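Local coordinates for transcriptional activator, putative (Pyrococcus furiosus, PDB 1RTW), which is of uncertain function, named a putative transcriptional activator, and belongs to the all-helical TENA/THI-4/PQQC family, at residues B[25-30]-B[136-141]; B[18-23]-B[197-202]; B[115-120]-B[181-186]; B[120-125]-B[170-175]. All blocks are in the same frame, centred on the assembly; numbering follows the deposited sequence.

Interaction 1: residues B[25-30]-B[136-141]; sequences EMAENT and WKWVRE
The backbones of 25-30 and 136-141 come closest at A27 and V139, where CA lies 5.4 Å from CA. This is a close approach for two helical segments, and the small A27 sits at the tightest point. Its CB points toward the other helix and meets CZ3 on the six-membered ring of W138 at 3.8 Å. W138 reaches it because its CG is anti to the backbone N (chi1 -174°), which carries the indole across to helix 21-28.

M26, modelled as selenomethionine, fills the space alongside. Its chain bends at chi2 and again at chi3, so that it folds back rather than running straight out. Its tip CE arrives at the edge of the W136 indole, in the ring plane, 3.9 Å from CZ3. The two side chains cross obliquely. Nearer the backbone, M26 CB rests against V139 CG1 at 4.2 Å. The contact is apolar throughout, and the touching residues are mostly buried.

Just beyond, N29 takes a positive phi (63°) and turns the chain out of the helix. The pair joins the end of helix 21-28 to the last turns of helix 118-142 in this all-helical fold. I153 of helix 150-157 packs on M26, W136 and V139 together. W136 also meets the rings of Y132 and W156, while W138 leans on P19 of the preceding loop and on L23 of helix 21-28.

Interaction 2: residues B[18-23]-B[197-202]; sequences LPHKFL and FELIFW
H20 holds its CG anti to the backbone N (chi1 174°), and F22 does the same, so both rings swing toward 197-202. W202 instead sets CG anti to its carbonyl carbon (chi1 -63°), which lays its indole along helix 21-28. H20 meets its root there, and F22 and L23 meet its six-membered ring. The result is an aromatic cluster of H20, F22 and W202.

The imidazole lies flat against the root of W202. W202 CB stands 3.3 Å from the centroid of the H20 ring, almost straight above it, in a CH-pi contact. The two ring systems are nearly parallel but slid apart, so they barely overlap. F22 meets the indole obliquely, with CD1 3.5 Å from W202 CE3. L23 CD2 covers one indole face toward its rim, 3.6 Å from W202 CH2, in a second CH-pi contact.

H20 is also the N-cap of helix 21-28. Its ND1 accepts from F22 N at 2.9 Å, nearly straight at 170°, though the donor is tilted out of the ring plane. NE2 therefore probably carries the proton in its hydrogen bond to D203 OD2. Bonds at both nitrogens would fix the ring's rotation.

The contact ties the start of helix 21-28 to the end of helix 181-201. Helix 118-142 closes one side, with Y132 at W202 and A135 at L23. W39 of helix 33-60 meets F22.

Interaction 3: residues B[115-120]-B[181-186]; sequences LGSFLE and EFEKER
E120 leaves its helix at CB with CG anti to its own carbonyl carbon (chi1 -68°), then runs on extended. CG lies 4.0 Å from R186 CB, and CD passes the same atom. At the tip the two oxygens part company. OE2 packs against R186 CB at 3.5 Å. OE1 turns back to S117, where its anti lone pair takes the backbone N-H at 2.8 Å, nearly straight at 172°. The same oxygen accepts from S117 OG at 3.2 Å. In return, S117 OG accepts from E120 N at 3.1 Å. This is a capping box, and it opens helix 118-142.

Across the contact, E183 bends at chi2 and brings OE1 to 3.4 Å from S117 OG. The methyl L119 CD2 packs on the E183 backbone, 3.4 Å from its carbonyl O, and also approaches E183 CG. E183 OE2 is hydrogen-bonded to H179 NE2 of a second subunit, so the site lies at a subunit interface.

E120 OE1 and E183 OE1 are only 4.2 Å apart, two like charges. The poorly ordered guanidinium of R186 is modelled leading away, without a salt bridge to E120. Donors at the helix start and H179 of the second subunit probably offset the repulsion, which might otherwise raise a carboxylate pKa.

Interaction 4: residues B[120-125]-B[170-175]; sequences EGFTAL and KILNSL
The F122 ring is the flat group of this contact, and I171, L172 and L175 all approach it obliquely rather than squarely over a face or at an edge. It reaches from one to the other of two roughly antiparallel helices in the TENA/THI-4/PQQC family's helical fold. Segments 120-125 and 170-175 run at a signed crossing angle of -148°, and their axes approach to 10.1 Å. The closest CA atoms are those of F122 and L172, 6.8 Å apart.

F122 carries most of the packing. Its CG is anti to the backbone N (chi1 -152°), and its CB points toward the other helix. The ring tip meets the branch of I171, with CZ 3.6 Å from I171 CG2 and CE2 equally near that methyl. The two side chains cross at about a right angle. Along the side of the ring, CD2 lies 4.0 Å from L172 CB, where the side chains slide past each other in opposite directions. L175 CD1 comes to the root of the ring, 4.2 Å from F122 CG. I168, on the same helix 159-176, also packs on F122.

The contact is buried. L6 of helix 2-8 touches both T123 and L172, so the N-terminal helix covers this part of the pair. A187 and F191 of helix 181-201 also touch T123.

The polar atom of T123 is satisfied within its own helix. OG1 is anti to the carbonyl carbon (chi1 -67°) and hydrogen-bonds to L119 O, while L172 CD1 packs 3.5 Å from that same OG1.

Helix 118-142 runs through interactions 1, 3 and 4. Its late turns serve interaction 1, and its first turns serve 3 and 4, on opposite sides of the chain's centre. Helix 181-201 is likewise used at both ends, by interactions 3 and 2. Interactions 1 and 2 share helix 21-28 and touch: W138 CZ2 lies 3.4 Å from P19 CG. Interactions 3 and 4 share E120, and F118 packs on L175 between them. Interactions 1, 2 and 4 are buried and mainly apolar or aromatic. Interaction 3 is the surface contact, rich in carboxylates, and of the four it alone meets other subunits.

Interaction 1: residues B[25-30]-B[136-141]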
# COMPACT_ATOMS: atom_id res chain seq x y z
N GLU B 25 -3.17 16.83 36.18
CA GLU B 25 -2.12 17.80 36.38
C GLU B 25 -2.28 19.01 35.47
O GLU B 25 -1.95 20.12 35.86
CB GLU B 25 -0.75 17.15 36.23
CG GLU B 25 -0.54 16.05 37.26
CD GLU B 25 0.86 15.46 37.24
OE1 GLU B 25 1.68 15.82 36.37
OE2 GLU B 25 1.13 14.62 38.11
N MSE B 26 -2.79 18.78 34.26
CA MSE B 26 -3.03 19.87 33.32
C MSE B 26 -4.13 20.76 33.92
O MSE B 26 -4.01 21.99 33.93
CB MSE B 26 -3.51 19.33 31.98
CG MSE B 26 -2.45 18.68 31.10
SE MSE B 26 -1.29 19.95 30.20
CE MSE B 26 -2.60 21.24 29.67
N ALA B 27 -5.16 20.11 34.46
CA ALA B 27 -6.31 20.78 35.06
C ALA B 27 -6.02 21.53 36.35
O ALA B 27 -6.61 22.58 36.60
CB ALA B 27 -7.45 19.78 35.29
N GLU B 28 -5.11 21.00 37.17
CA GLU B 28 -4.74 21.63 38.43
C GLU B 28 -3.46 22.44 38.30
O GLU B 28 -3.01 23.05 39.27
CB GLU B 28 -4.56 20.56 39.51
CG GLU B 28 -5.82 19.74 39.81
CD GLU B 28 -5.61 18.68 40.89
OE1 GLU B 28 -4.51 18.62 41.48
OE2 GLU B 28 -6.56 17.89 41.15
N ASN B 29 -2.88 22.43 37.10
CA ASN B 29 -1.63 23.14 36.81
C ASN B 29 -0.42 22.65 37.59
O ASN B 29 0.60 23.35 37.69
CB ASN B 29 -1.79 24.64 36.97
CG ASN B 29 -2.00 25.33 35.64
OD1 ASN B 29 -3.14 25.63 35.27
ND2 ASN B 29 -0.92 25.54 34.90
N THR B 30 -0.53 21.43 38.11
CA THR B 30 0.54 20.79 38.86
C THR B 30 1.52 20.12 37.90
O THR B 30 2.51 19.53 38.33
CB THR B 30 -0.02 19.70 39.80
OG1 THR B 30 -0.75 18.74 39.04
CG2 THR B 30 -0.95 20.31 40.84
N TRP B 136 -9.52 16.24 26.41
CA TRP B 136 -9.31 17.67 26.49
C TRP B 136 -10.58 18.40 26.92
O TRP B 136 -10.51 19.50 27.47
CB TRP B 136 -8.75 18.18 25.17
CG TRP B 136 -7.37 17.64 24.94
CD1 TRP B 136 -7.02 16.58 24.15
CD2 TRP B 136 -6.17 18.05 25.60
NE1 TRP B 136 -5.69 16.30 24.28
CE2 TRP B 136 -5.14 17.18 25.16
CE3 TRP B 136 -5.86 19.06 26.52
CZ2 TRP B 136 -3.82 17.30 25.62
CZ3 TRP B 136 -4.56 19.17 26.98
CH2 TRP B 136 -3.55 18.30 26.52
N LYS B 137 -11.73 17.76 26.72
CA LYS B 137 -12.99 18.36 27.14
C LYS B 137 -13.01 18.25 28.67
O LYS B 137 -13.40 19.19 29.36
CB LYS B 137 -14.18 17.60 26.53
CG LYS B 137 -15.46 18.41 26.46
CD LYS B 137 -16.48 17.78 25.52
CE LYS B 137 -16.89 16.38 25.95
NZ LYS B 137 -17.87 15.77 25.01
N TRP B 138 -12.54 17.11 29.18
CA TRP B 138 -12.47 16.89 30.62
C TRP B 138 -11.57 17.96 31.23
O TRP B 138 -11.90 18.54 32.26
CB TRP B 138 -11.90 15.51 30.94
CG TRP B 138 -11.94 15.20 32.42
CD1 TRP B 138 -12.93 14.53 33.08
CD2 TRP B 138 -10.98 15.57 33.41
NE1 TRP B 138 -12.65 14.48 34.42
CE2 TRP B 138 -11.46 15.11 34.65
CE3 TRP B 138 -9.76 16.26 33.37
CZ2 TRP B 138 -10.75 15.31 35.85
CZ3 TRP B 138 -9.06 16.46 34.56
CH2 TRP B 138 -9.57 15.98 35.79
N VAL B 139 -10.43 18.19 30.59
CA VAL B 139 -9.49 19.19 31.06
C VAL B 139 -10.10 20.59 31.11
O VAL B 139 -9.95 21.30 32.10
CB VAL B 139 -8.20 19.19 30.22
CG1 VAL B 139 -7.32 20.35 30.61
CG2 VAL B 139 -7.44 17.89 30.43
N ARG B 140 -10.81 20.98 30.05
CA ARG B 140 -11.43 22.30 30.01
C ARG B 140 -12.47 22.46 31.13
O ARG B 140 -12.61 23.54 31.70
CB ARG B 140 -12.12 22.54 28.66
CG ARG B 140 -12.77 23.92 28.55
CD ARG B 140 -13.64 24.05 27.31
NE ARG B 140 -14.69 23.03 27.27
CZ ARG B 140 -15.40 22.73 26.18
NH1 ARG B 140 -15.19 23.37 25.04
NH2 ARG B 140 -16.33 21.78 26.24
N GLU B 141 -13.13 21.36 31.46
CA GLU B 141 -14.16 21.33 32.47
C GLU B 141 -13.69 21.16 33.91
O GLU B 141 -14.49 21.24 34.83
CB GLU B 141 -15.19 20.26 32.12
CG GLU B 141 -15.93 20.57 30.82
CD GLU B 141 -16.71 19.39 30.26
OE1 GLU B 141 -16.68 18.29 30.86
OE2 GLU B 141 -17.36 19.56 29.21

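Interaction 2: residues B[18-23]-B[197-202]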
# COMPACT_ATOMS: atom_id res chain seq x y z
N LEU B 18 -10.00 9.24 31.52
CA LEU B 18 -11.00 10.28 31.74
C LEU B 18 -11.29 10.38 33.24
O LEU B 18 -12.36 9.98 33.71
CB LEU B 18 -12.29 9.94 30.97
CG LEU B 18 -12.19 9.91 29.44
CD1 LEU B 18 -13.44 9.32 28.82
CD2 LEU B 18 -11.94 11.31 28.93
N PRO B 19 -10.35 10.96 34.01
CA PRO B 19 -9.07 11.52 33.56
C PRO B 19 -7.85 10.63 33.84
O PRO B 19 -7.88 9.72 34.67
CB PRO B 19 -8.97 12.76 34.41
CG PRO B 19 -9.41 12.21 35.76
CD PRO B 19 -10.60 11.32 35.42
N HIS B 20 -6.77 10.91 33.13
CA HIS B 20 -5.52 10.20 33.33
C HIS B 20 -4.69 11.16 34.17
O HIS B 20 -4.96 12.37 34.17
CB HIS B 20 -4.81 9.93 32.00
CG HIS B 20 -3.45 9.33 32.16
ND1 HIS B 20 -2.31 10.09 32.35
CD2 HIS B 20 -3.04 8.04 32.15
CE1 HIS B 20 -1.26 9.29 32.45
NE2 HIS B 20 -1.68 8.04 32.33
N LYS B 21 -3.68 10.63 34.86
CA LYS B 21 -2.79 11.43 35.70
C LYS B 21 -2.39 12.73 35.01
O LYS B 21 -2.50 13.82 35.59
CB LYS B 21 -1.53 10.61 36.03
CG LYS B 21 -0.53 11.30 36.94
CD LYS B 21 0.73 10.44 37.08
CE LYS B 21 1.78 11.13 37.94
NZ LYS B 21 3.06 10.35 37.99
N PHE B 22 -2.01 12.62 33.74
CA PHE B 22 -1.59 13.77 32.95
C PHE B 22 -2.66 14.85 32.85
O PHE B 22 -2.34 16.04 32.89
CB PHE B 22 -1.16 13.32 31.55
CG PHE B 22 -0.55 14.41 30.71
CD1 PHE B 22 -1.33 15.18 29.86
CD2 PHE B 22 0.83 14.63 30.75
CE1 PHE B 22 -0.75 16.15 29.06
CE2 PHE B 22 1.42 15.61 29.96
CZ PHE B 22 0.63 16.37 29.10
N LEU B 23 -3.92 14.44 32.70
CA LEU B 23 -5.03 15.37 32.59
C LEU B 23 -5.35 16.08 33.90
O LEU B 23 -5.75 17.24 33.90
CB LEU B 23 -6.27 14.67 32.04
CG LEU B 23 -6.09 13.93 30.70
CD1 LEU B 23 -7.41 13.35 30.24
CD2 LEU B 23 -5.54 14.86 29.63
N PHE B 197 -3.96 2.06 23.10
CA PHE B 197 -2.86 2.91 22.67
C PHE B 197 -3.05 4.32 23.18
O PHE B 197 -2.09 4.95 23.62
CB PHE B 197 -2.73 2.89 21.15
CG PHE B 197 -1.86 1.79 20.62
CD1 PHE B 197 -0.56 1.65 21.08
CD2 PHE B 197 -2.33 0.92 19.65
CE1 PHE B 197 0.28 0.65 20.57
CE2 PHE B 197 -1.51 -0.08 19.14
CZ PHE B 197 -0.20 -0.21 19.60
N GLU B 198 -4.29 4.81 23.15
CA GLU B 198 -4.62 6.15 23.64
C GLU B 198 -4.33 6.24 25.13
O GLU B 198 -3.75 7.21 25.62
CB GLU B 198 -6.11 6.45 23.41
CG GLU B 198 -6.45 6.91 21.99
CD GLU B 198 -5.83 8.26 21.65
OE1 GLU B 198 -5.92 9.18 22.49
OE2 GLU B 198 -5.24 8.41 20.56
N LEU B 199 -4.76 5.22 25.86
CA LEU B 199 -4.55 5.17 27.31
C LEU B 199 -3.07 5.15 27.66
O LEU B 199 -2.64 5.81 28.60
CB LEU B 199 -5.22 3.93 27.89
CG LEU B 199 -4.86 3.66 29.36
CD1 LEU B 199 -5.37 4.79 30.25
CD2 LEU B 199 -5.42 2.32 29.79
N ILE B 200 -2.30 4.36 26.92
CA ILE B 200 -0.88 4.20 27.14
C ILE B 200 -0.06 5.43 26.77
O ILE B 200 0.94 5.74 27.41
CB ILE B 200 -0.37 2.96 26.35
CG1 ILE B 200 -0.91 1.68 26.99
CG2 ILE B 200 1.15 2.93 26.28
CD1 ILE B 200 -0.67 0.44 26.15
N PHE B 201 -0.50 6.14 25.74
CA PHE B 201 0.24 7.31 25.29
C PHE B 201 0.45 8.35 26.39
O PHE B 201 1.52 8.97 26.47
CB PHE B 201 -0.45 7.95 24.08
CG PHE B 201 0.48 8.71 23.20
CD1 PHE B 201 0.77 10.05 23.46
CD2 PHE B 201 1.06 8.09 22.09
CE1 PHE B 201 1.62 10.77 22.62
CE2 PHE B 201 1.91 8.79 21.24
CZ PHE B 201 2.20 10.14 21.51
N TRP B 202 -0.56 8.54 27.24
CA TRP B 202 -0.46 9.52 28.31
C TRP B 202 0.72 9.25 29.25
O TRP B 202 1.33 10.18 29.76
CB TRP B 202 -1.76 9.61 29.11
CG TRP B 202 -2.94 10.07 28.30
CD1 TRP B 202 -4.01 9.31 27.90
CD2 TRP B 202 -3.17 11.39 27.77
NE1 TRP B 202 -4.87 10.07 27.15
CE2 TRP B 202 -4.39 11.34 27.06
CE3 TRP B 202 -2.46 12.59 27.82
CZ2 TRP B 202 -4.91 12.46 26.41
CZ3 TRP B 202 -2.98 13.70 27.16
CH2 TRP B 202 -4.19 13.63 26.47

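Interaction 3: residues B[115-120]-B[181-186]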
# COMPACT_ATOMS: atom_id res chain seq x y z
N LEU B 115 -3.30 -2.28 5.27
CA LEU B 115 -3.75 -3.65 5.07
C LEU B 115 -5.16 -3.96 5.57
O LEU B 115 -5.71 -5.01 5.26
CB LEU B 115 -2.75 -4.61 5.72
CG LEU B 115 -1.27 -4.32 5.42
CD1 LEU B 115 -0.37 -5.28 6.19
CD2 LEU B 115 -0.98 -4.42 3.92
N GLY B 116 -5.73 -3.06 6.35
CA GLY B 116 -7.07 -3.31 6.86
C GLY B 116 -8.14 -2.86 5.91
O GLY B 116 -7.85 -2.34 4.84
N SER B 117 -9.39 -3.11 6.28
CA SER B 117 -10.54 -2.69 5.47
C SER B 117 -10.74 -1.18 5.73
O SER B 117 -10.23 -0.65 6.72
CB SER B 117 -11.78 -3.43 5.95
OG SER B 117 -12.09 -3.06 7.28
N PHE B 118 -11.50 -0.51 4.87
CA PHE B 118 -11.73 0.92 5.06
C PHE B 118 -12.44 1.17 6.39
O PHE B 118 -12.10 2.10 7.12
CB PHE B 118 -12.56 1.50 3.90
CG PHE B 118 -12.78 2.99 4.00
CD1 PHE B 118 -11.71 3.86 3.93
CD2 PHE B 118 -14.05 3.51 4.18
CE1 PHE B 118 -11.89 5.22 4.03
CE2 PHE B 118 -14.25 4.88 4.28
CZ PHE B 118 -13.17 5.73 4.20
N LEU B 119 -13.38 0.27 6.71
CA LEU B 119 -14.16 0.32 7.94
C LEU B 119 -13.27 0.32 9.18
O LEU B 119 -13.47 1.08 10.12
CB LEU B 119 -15.13 -0.86 7.98
CG LEU B 119 -15.96 -0.99 9.27
CD1 LEU B 119 -16.96 0.17 9.37
CD2 LEU B 119 -16.67 -2.35 9.32
N GLU B 120 -12.31 -0.60 9.21
CA GLU B 120 -11.38 -0.68 10.33
C GLU B 120 -10.58 0.63 10.42
O GLU B 120 -10.39 1.19 11.51
CB GLU B 120 -10.41 -1.84 10.11
CG GLU B 120 -11.02 -3.24 10.20
CD GLU B 120 -10.00 -4.33 9.92
OE1 GLU B 120 -9.60 -4.51 8.74
OE2 GLU B 120 -9.57 -5.01 10.88
N GLU B 181 -21.65 -8.47 10.45
CA GLU B 181 -21.13 -8.57 11.81
C GLU B 181 -19.69 -9.06 11.86
O GLU B 181 -18.99 -8.79 12.84
CB GLU B 181 -22.03 -9.46 12.68
CG GLU B 181 -23.03 -8.69 13.55
CD GLU B 181 -23.94 -7.74 12.77
OE1 GLU B 181 -24.17 -6.62 13.26
OE2 GLU B 181 -24.44 -8.11 11.68
N PHE B 182 -19.24 -9.79 10.84
CA PHE B 182 -17.86 -10.27 10.79
C PHE B 182 -16.92 -9.08 10.65
O PHE B 182 -15.96 -8.92 11.41
CB PHE B 182 -17.63 -11.21 9.60
CG PHE B 182 -16.16 -11.48 9.31
CD1 PHE B 182 -15.39 -12.21 10.21
CD2 PHE B 182 -15.55 -10.97 8.17
CE1 PHE B 182 -14.03 -12.44 9.97
CE2 PHE B 182 -14.19 -11.20 7.92
CZ PHE B 182 -13.43 -11.93 8.82
N GLU B 183 -17.22 -8.24 9.66
CA GLU B 183 -16.42 -7.07 9.37
C GLU B 183 -16.57 -6.01 10.45
O GLU B 183 -15.64 -5.24 10.71
CB GLU B 183 -16.78 -6.52 7.98
CG GLU B 183 -15.66 -5.75 7.29
CD GLU B 183 -14.36 -6.55 7.16
OE1 GLU B 183 -13.35 -6.16 7.79
OE2 GLU B 183 -14.34 -7.56 6.41
N LYS B 184 -17.73 -5.98 11.10
CA LYS B 184 -17.96 -5.03 12.18
C LYS B 184 -17.08 -5.43 13.36
O LYS B 184 -16.49 -4.56 14.01
CB LYS B 184 -19.42 -5.00 12.62
CG LYS B 184 -20.29 -4.04 11.82
CD LYS B 184 -21.71 -3.98 12.37
CE LYS B 184 -22.59 -3.12 11.48
NZ LYS B 184 -23.97 -2.91 12.00
N GLU B 185 -16.97 -6.73 13.61
CA GLU B 185 -16.15 -7.25 14.71
C GLU B 185 -14.68 -6.90 14.52
O GLU B 185 -13.97 -6.64 15.49
CB GLU B 185 -16.31 -8.76 14.86
CG GLU B 185 -17.34 -9.19 15.90
CD GLU B 185 -16.98 -8.76 17.33
OE1 GLU B 185 -15.80 -8.82 17.72
OE2 GLU B 185 -17.91 -8.39 18.07
N ARG B 186 -14.22 -6.92 13.27
CA ARG B 186 -12.84 -6.59 12.94
C ARG B 186 -12.60 -5.14 13.39
O ARG B 186 -11.62 -4.84 14.06
CB ARG B 186 -12.60 -6.71 11.44
CG ARG B 186 -12.50 -8.13 10.91
CD ARG B 186 -11.06 -8.54 10.67
NE ARG B 186 -10.95 -9.88 10.10
CZ ARG B 186 -9.82 -10.43 9.65
NH1 ARG B 186 -8.68 -9.75 9.71
NH2 ARG B 186 -9.84 -11.65 9.15

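Interaction 4: residues B[120-125]-B[170-175]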
# COMPACT_ATOMS: atom_id res chain seq x y z
N GLU B 120 -12.31 -0.60 9.21
CA GLU B 120 -11.38 -0.68 10.33
C GLU B 120 -10.58 0.63 10.42
O GLU B 120 -10.39 1.19 11.51
CB GLU B 120 -10.41 -1.84 10.11
CG GLU B 120 -11.02 -3.24 10.20
CD GLU B 120 -10.00 -4.33 9.92
OE1 GLU B 120 -9.60 -4.51 8.74
OE2 GLU B 120 -9.57 -5.01 10.88
N GLY B 121 -10.14 1.12 9.26
CA GLY B 121 -9.38 2.35 9.22
C GLY B 121 -10.17 3.53 9.74
O GLY B 121 -9.70 4.28 10.59
N PHE B 122 -11.39 3.68 9.23
CA PHE B 122 -12.25 4.78 9.64
C PHE B 122 -12.63 4.64 11.11
O PHE B 122 -12.77 5.63 11.82
CB PHE B 122 -13.49 4.88 8.75
CG PHE B 122 -14.03 6.28 8.64
CD1 PHE B 122 -13.47 7.19 7.76
CD2 PHE B 122 -15.07 6.71 9.47
CE1 PHE B 122 -13.92 8.50 7.70
CE2 PHE B 122 -15.52 8.02 9.41
CZ PHE B 122 -14.95 8.92 8.53
N THR B 123 -12.77 3.40 11.58
CA THR B 123 -13.09 3.16 12.98
C THR B 123 -11.92 3.65 13.83
O THR B 123 -12.12 4.29 14.87
CB THR B 123 -13.38 1.64 13.25
OG1 THR B 123 -14.58 1.26 12.58
CG2 THR B 123 -13.57 1.38 14.73
N ALA B 124 -10.69 3.38 13.37
CA ALA B 124 -9.50 3.83 14.10
C ALA B 124 -9.45 5.36 14.16
O ALA B 124 -9.08 5.94 15.18
CB ALA B 124 -8.23 3.28 13.46
N LEU B 125 -9.85 6.00 13.05
CA LEU B 125 -9.86 7.45 12.98
C LEU B 125 -10.81 8.01 14.04
O LEU B 125 -10.42 8.85 14.84
CB LEU B 125 -10.28 7.92 11.59
CG LEU B 125 -10.46 9.45 11.47
CD1 LEU B 125 -9.11 10.13 11.63
CD2 LEU B 125 -11.05 9.78 10.13
N LYS B 170 -21.01 10.35 12.35
CA LYS B 170 -22.14 10.20 11.43
C LYS B 170 -21.75 9.35 10.22
O LYS B 170 -22.53 8.51 9.77
CB LYS B 170 -22.66 11.57 11.00
CG LYS B 170 -23.98 11.53 10.27
CD LYS B 170 -24.47 12.94 9.98
CE LYS B 170 -25.78 12.93 9.19
NZ LYS B 170 -25.63 12.30 7.85
N ILE B 171 -20.54 9.58 9.70
CA ILE B 171 -20.04 8.82 8.56
C ILE B 171 -19.80 7.36 8.94
O ILE B 171 -20.19 6.45 8.20
CB ILE B 171 -18.73 9.44 8.00
CG1 ILE B 171 -19.04 10.79 7.39
CG2 ILE B 171 -18.12 8.54 6.95
CD1 ILE B 171 -17.81 11.58 7.02
N LEU B 172 -19.15 7.15 10.08
CA LEU B 172 -18.86 5.80 10.59
C LEU B 172 -20.13 4.98 10.80
O LEU B 172 -20.26 3.87 10.29
CB LEU B 172 -18.12 5.89 11.93
CG LEU B 172 -17.80 4.55 12.60
CD1 LEU B 172 -16.81 3.77 11.73
CD2 LEU B 172 -17.24 4.78 13.99
N ASN B 173 -21.05 5.52 11.59
CA ASN B 173 -22.31 4.85 11.88
C ASN B 173 -23.03 4.40 10.62
O ASN B 173 -23.60 3.31 10.57
CB ASN B 173 -23.22 5.77 12.69
CG ASN B 173 -22.86 5.79 14.15
OD1 ASN B 173 -22.33 4.81 14.68
ND2 ASN B 173 -23.18 6.89 14.83
N SER B 174 -22.98 5.25 9.61
CA SER B 174 -23.61 5.01 8.32
C SER B 174 -22.90 3.95 7.48
O SER B 174 -23.54 3.28 6.66
CB SER B 174 -23.67 6.33 7.56
OG SER B 174 -24.31 6.17 6.31
N LEU B 175 -21.58 3.85 7.64
CA LEU B 175 -20.74 2.88 6.93
C LEU B 175 -20.93 1.50 7.56
O LEU B 175 -20.90 0.48 6.88
CB LEU B 175 -19.26 3.25 7.07
CG LEU B 175 -18.52 4.01 5.97
CD1 LEU B 175 -17.15 4.41 6.51
CD2 LEU B 175 -18.37 3.14 4.72